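Ancestral D-type dye decolorizing peroxidase (Geotrichum candidum, PDB 7ANV) probably uses a bound haem to reduce hydrogen peroxide while oxidising dyes and other electron donors, as dye-decolorizing peroxidases do. Local coordinates at residues A[201-206]-A[366-371]. Sequence-based numbering, arbitrary orientation.
Sequences ISQPAV and IRRGIP. With HEM (protoporphyrin IX containing Fe), chain B; OXY (oxygen molecule), chain K.
The carboxamide of Q203 takes both backbone polar groups of R367, as the edge of a neighbouring strand would: OE1 accepts from R367 N at 3.0 Å along a nearly straight N-H line, and NE2 donates to R367 O at 2.9 Å, each bond lying in the acceptor's carbonyl plane on a lone pair. A bend at chi2 (-85°) turns the end of the Q203 chain across to this strand, and the two bonds fix the rotation of the amide. The side chain of R367 itself runs on to the haem. Its bend at chi3 (-60°) lays the guanidinium over the porphyrin, with HEM C4D 3.4 Å from the guanidinium plane. NH2 reaches S202 O at 2.9 Å, in the plane of the guanidinium although above that of the carbonyl, and also gives a bond to propionate oxygen O2A, which the backbone N atoms of I201 and S202 grip too. NH1 makes a weak bond of 3.1 Å to O1 of the iron-bound dioxygen and a salt bridge to D199; NE donates to a water that also lies 2.8 Å from Q203 OE1. This is the distal haem pocket of a dye-decolorizing peroxidase, where loop 201-204 meets the outermost strand 366-372 of the antiparallel sheet of the C-terminal dimeric alpha+beta barrel-type domain. An alanine in place of R367 would probably leave S202 O and the propionate without their shared donor and open a gap above the porphyrin. S202 OG donates to the other propionate at O2D, 2.6 Å away. Farther from the haem the contact turns apolar: CG of P204 touches I366 CG1 at 3.9 Å, and V206 CG2 meets the I366 CD1 methyl, the two side chains crossing at about a right angle.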
ATOM      1  N   ILE A 201       3.173  10.552   0.536  1.00 22.49           N
ATOM      2  CA  ILE A 201       4.265  11.479   0.892  1.00 21.63           C
ATOM      3  C   ILE A 201       5.587  10.714   0.961  1.00 19.75           C
ATOM      4  O   ILE A 201       6.555  11.220   0.414  1.00 20.50           O
ATOM      5  CB  ILE A 201       3.933  12.209   2.200  1.00 21.68           C
ATOM      6  CG1 ILE A 201       2.666  13.041   1.997  1.00 23.91           C
ATOM      7  CG2 ILE A 201       5.124  13.012   2.690  1.00 21.90           C
ATOM      8  CD1 ILE A 201       2.120  13.641   3.268  1.00 24.70           C
ATOM      9  N   SER A 202       5.622   9.641   1.745  1.00 18.10           N
ATOM     10  CA  SER A 202       6.868   8.959   2.152  1.00 18.23           C
ATOM     11  C   SER A 202       7.036   7.677   1.348  1.00 17.88           C
ATOM     12  O   SER A 202       6.295   6.702   1.598  1.00 17.80           O
ATOM     13  CB  SER A 202       6.902   8.689   3.628  1.00 17.72           C
ATOM     14  OG  SER A 202       8.173   8.136   3.985  1.00 18.09           O
ATOM     15  N   GLN A 203       8.077   7.639   0.530  1.00 17.65           N
ATOM     16  CA  GLN A 203       8.453   6.426  -0.231  1.00 17.66           C
ATOM     17  C   GLN A 203       9.949   6.294  -0.057  1.00 17.97           C
ATOM     18  O   GLN A 203      10.633   7.301   0.079  1.00 17.83           O
ATOM     19  CB  GLN A 203       8.189   6.585  -1.716  1.00 17.51           C
ATOM     20  CG  GLN A 203       6.734   6.908  -2.061  1.00 17.33           C
ATOM     21  CD  GLN A 203       5.802   5.735  -2.195  1.00 17.45           C
ATOM     22  OE1 GLN A 203       6.056   4.647  -1.689  1.00 17.43           O
ATOM     23  NE2 GLN A 203       4.778   5.957  -3.017  1.00 18.32           N
ATOM     24  N   PRO A 204      10.492   5.076  -0.152  1.00 17.73           N
ATOM     25  CA  PRO A 204      11.944   4.907  -0.097  1.00 17.63           C
ATOM     26  C   PRO A 204      12.536   5.517  -1.366  1.00 17.78           C
ATOM     27  O   PRO A 204      11.957   5.450  -2.471  1.00 18.31           O
ATOM     28  CB  PRO A 204      12.086   3.383   0.009  1.00 18.10           C
ATOM     29  CG  PRO A 204      10.862   2.864  -0.726  1.00 18.10           C
ATOM     30  CD  PRO A 204       9.759   3.819  -0.322  1.00 17.74           C
ATOM     31  N   ALA A 205      13.715   6.110  -1.229  1.00 18.34           N
ATOM     32  CA  ALA A 205      14.464   6.609  -2.395  1.00 18.71           C
ATOM     33  C   ALA A 205      15.275   5.446  -2.945  1.00 19.30           C
ATOM     34  O   ALA A 205      16.238   5.017  -2.314  1.00 21.72           O
ATOM     35  CB  ALA A 205      15.354   7.774  -1.979  1.00 19.59           C
ATOM     36  N   VAL A 206      14.975   4.996  -4.135  1.00 18.03           N
ATOM     37  CA  VAL A 206      15.722   3.873  -4.758  1.00 18.77           C
ATOM     38  C   VAL A 206      17.041   4.382  -5.351  1.00 20.44           C
ATOM     39  O   VAL A 206      17.050   5.184  -6.314  1.00 19.98           O
ATOM     40  CB  VAL A 206      14.839   3.164  -5.809  1.00 19.27           C
ATOM     41  CG1 VAL A 206      15.576   2.022  -6.486  1.00 19.85           C
ATOM     42  CG2 VAL A 206      13.559   2.656  -5.184  1.00 19.73           C
ATOM     43  N   ILE A 366       7.381   0.235  -1.780  1.00 16.47           N
ATOM     44  CA  ILE A 366       6.822   1.309  -2.633  1.00 16.98           C
ATOM     45  C   ILE A 366       5.311   1.124  -2.720  1.00 16.12           C
ATOM     46  O   ILE A 366       4.870   0.016  -3.075  1.00 16.55           O
ATOM     47  CB  ILE A 366       7.495   1.265  -4.013  1.00 17.33           C
ATOM     48  CG1 ILE A 366       8.909   1.809  -3.894  1.00 18.24           C
ATOM     49  CG2 ILE A 366       6.676   2.018  -5.043  1.00 17.92           C
ATOM     50  CD1 ILE A 366       9.655   1.781  -5.190  1.00 20.46           C
ATOM     51  N   ARG A 367       4.563   2.153  -2.396  1.00 15.71           N
ATOM     52  CA  ARG A 367       3.087   2.112  -2.353  1.00 16.08           C
ATOM     53  C   ARG A 367       2.512   2.797  -3.596  1.00 16.74           C
ATOM     54  O   ARG A 367       2.994   3.877  -3.963  1.00 16.54           O
ATOM     55  CB  ARG A 367       2.533   2.774  -1.091  1.00 16.62           C
ATOM     56  CG  ARG A 367       2.953   2.002   0.160  1.00 16.88           C
ATOM     57  CD  ARG A 367       2.618   2.681   1.465  1.00 17.34           C
ATOM     58  NE  ARG A 367       3.292   3.966   1.520  1.00 17.01           N
ATOM     59  CZ  ARG A 367       2.724   5.145   1.620  1.00 16.46           C
ATOM     60  NH1 ARG A 367       1.411   5.286   1.724  1.00 17.83           N
ATOM     61  NH2 ARG A 367       3.480   6.224   1.602  1.00 17.43           N
ATOM     62  N   ARG A 368       1.550   2.140  -4.246  1.00 17.25           N
ATOM     63  CA  ARG A 368       0.960   2.675  -5.496  1.00 18.91           C
ATOM     64  C   ARG A 368      -0.547   2.483  -5.480  1.00 20.73           C
ATOM     65  O   ARG A 368      -1.128   2.249  -6.595  1.00 22.73           O
ATOM     66  CB  ARG A 368       1.535   2.009  -6.752  1.00 18.42           C
ATOM     67  CG  ARG A 368       3.026   2.199  -6.930  1.00 18.24           C
ATOM     68  CD  ARG A 368       3.460   3.600  -7.272  1.00 17.95           C
ATOM     69  NE  ARG A 368       4.884   3.566  -7.531  1.00 17.33           N
ATOM     70  CZ  ARG A 368       5.739   4.515  -7.238  1.00 18.06           C
ATOM     71  NH1 ARG A 368       5.343   5.592  -6.596  1.00 19.14           N
ATOM     72  NH2 ARG A 368       7.019   4.343  -7.484  1.00 18.78           N
ATOM     73  N   GLY A 369      -1.142   2.601  -4.309  1.00 21.16           N
ATOM     74  CA  GLY A 369      -2.587   2.305  -4.199  1.00 22.22           C
ATOM     75  C   GLY A 369      -3.428   3.448  -4.751  1.00 21.47           C
ATOM     76  O   GLY A 369      -2.887   4.471  -5.267  1.00 22.57           O
ATOM     77  N   ILE A 370      -4.732   3.325  -4.619  1.00 19.28           N
ATOM     78  CA  ILE A 370      -5.690   4.381  -5.023  1.00 19.34           C
ATOM     79  C   ILE A 370      -6.948   4.150  -4.203  1.00 19.03           C
ATOM     80  O   ILE A 370      -7.330   3.007  -3.976  1.00 18.72           O
ATOM     81  CB  ILE A 370      -5.944   4.341  -6.544  1.00 18.47           C
ATOM     82  CG1 ILE A 370      -6.763   5.528  -7.011  1.00 19.01           C
ATOM     83  CG2 ILE A 370      -6.537   3.010  -6.956  1.00 18.64           C
ATOM     84  CD1 ILE A 370      -6.826   5.682  -8.508  1.00 19.53           C
ATOM     85  N   PRO A 371      -7.625   5.223  -3.737  1.00 18.94           N
ATOM     86  CA  PRO A 371      -8.927   5.054  -3.126  1.00 19.46           C
ATOM     87  C   PRO A 371      -9.940   4.435  -4.106  1.00 19.49           C
ATOM     88  O   PRO A 371      -9.769   4.562  -5.326  1.00 19.75           O
ATOM     89  CB  PRO A 371      -9.322   6.498  -2.777  1.00 19.97           C
ATOM     90  CG  PRO A 371      -8.026   7.204  -2.628  1.00 20.23           C
ATOM     91  CD  PRO A 371      -7.145   6.600  -3.694  1.00 20.22           C
TER
HETATM   92  CHA HEM B 601       1.703   5.757   5.075  1.00 15.84           C
HETATM   93  CHB HEM B 601      -3.128   5.494   5.319  1.00 18.28           C
HETATM   94  CHC HEM B 601      -2.852   0.636   4.701  1.00 16.89           C
HETATM   95  CHD HEM B 601       1.981   0.943   4.872  1.00 16.42           C
HETATM   96  C1A HEM B 601       0.364   6.088   5.178  1.00 16.44           C
HETATM   97  C2A HEM B 601      -0.131   7.408   5.326  1.00 17.24           C
HETATM   98  C3A HEM B 601      -1.486   7.341   5.413  1.00 17.77           C
HETATM   99  C4A HEM B 601      -1.842   5.969   5.288  1.00 16.97           C
HETATM  100  CMA HEM B 601      -2.459   8.500   5.558  1.00 18.06           C
HETATM  101  CAA HEM B 601       0.697   8.681   5.454  1.00 19.14           C
HETATM  102  CBA HEM B 601       1.244   9.237   4.150  1.00 19.61           C
HETATM  103  CGA HEM B 601       2.707   8.976   3.934  1.00 23.71           C
HETATM  104  O1A HEM B 601       3.580   9.004   4.821  1.00 30.60           O
HETATM  105  O2A HEM B 601       3.054   8.758   2.818  1.00 28.05           O
HETATM  106  C1B HEM B 601      -3.458   4.133   5.166  1.00 18.15           C
HETATM  107  C2B HEM B 601      -4.802   3.644   5.111  1.00 17.65           C
HETATM  108  C3B HEM B 601      -4.748   2.295   4.918  1.00 17.94           C
HETATM  109  C4B HEM B 601      -3.302   1.949   4.852  1.00 16.50           C
HETATM  110  CMB HEM B 601      -6.058   4.460   5.247  1.00 19.87           C
HETATM  111  CAB HEM B 601      -5.828   1.296   4.740  1.00 18.31           C
HETATM  112  CBB HEM B 601      -7.088   1.576   4.322  1.00 19.31           C
HETATM  113  C1C HEM B 601      -1.496   0.277   4.720  1.00 16.12           C
HETATM  114  C2C HEM B 601      -0.982  -1.028   4.680  1.00 17.10           C
HETATM  115  C3C HEM B 601       0.395  -0.920   4.764  1.00 17.26           C
HETATM  116  C4C HEM B 601       0.706   0.464   4.839  1.00 15.89           C
HETATM  117  CMC HEM B 601      -1.813  -2.298   4.567  1.00 17.67           C
HETATM  118  CAC HEM B 601       1.438  -1.949   4.792  1.00 16.52           C
HETATM  119  CBC HEM B 601       1.206  -3.194   5.181  1.00 18.23           C
HETATM  120  C1D HEM B 601       2.265   2.309   4.879  1.00 15.89           C
HETATM  121  C2D HEM B 601       3.663   2.769   4.812  1.00 15.68           C
HETATM  122  C3D HEM B 601       3.574   4.114   4.888  1.00 16.54           C
HETATM  123  C4D HEM B 601       2.136   4.451   4.996  1.00 15.61           C
HETATM  124  CMD HEM B 601       4.960   1.976   4.684  1.00 15.52           C
HETATM  125  CAD HEM B 601       4.729   5.091   4.856  1.00 16.94           C
HETATM  126  CBD HEM B 601       5.391   5.283   6.231  1.00 17.79           C
HETATM  127  CGD HEM B 601       6.614   6.146   6.138  1.00 18.51           C
HETATM  128  O1D HEM B 601       6.710   7.062   6.994  1.00 17.56           O
HETATM  129  O2D HEM B 601       7.515   5.933   5.286  1.00 17.74           O
HETATM  130  NA  HEM B 601      -0.703   5.200   5.147  1.00 17.15           N
HETATM  131  NB  HEM B 601      -2.616   3.102   4.991  1.00 17.07           N
HETATM  132  NC  HEM B 601      -0.465   1.181   4.865  1.00 17.20           N
HETATM  133  ND  HEM B 601       1.378   3.322   5.028  1.00 14.43           N
HETATM  134 FE   HEM B 601      -0.547   3.234   5.066  1.00 17.12          FE
HETATM  135  O1  OXY K 610      -0.657   3.260   2.833  1.00 26.18           O
HETATM  136  O2  OXY K 610      -0.978   2.939   1.641  1.00 33.61           O
HETATM  137  O   HOH W   1       6.199   3.676   0.889  1.00 16.54           O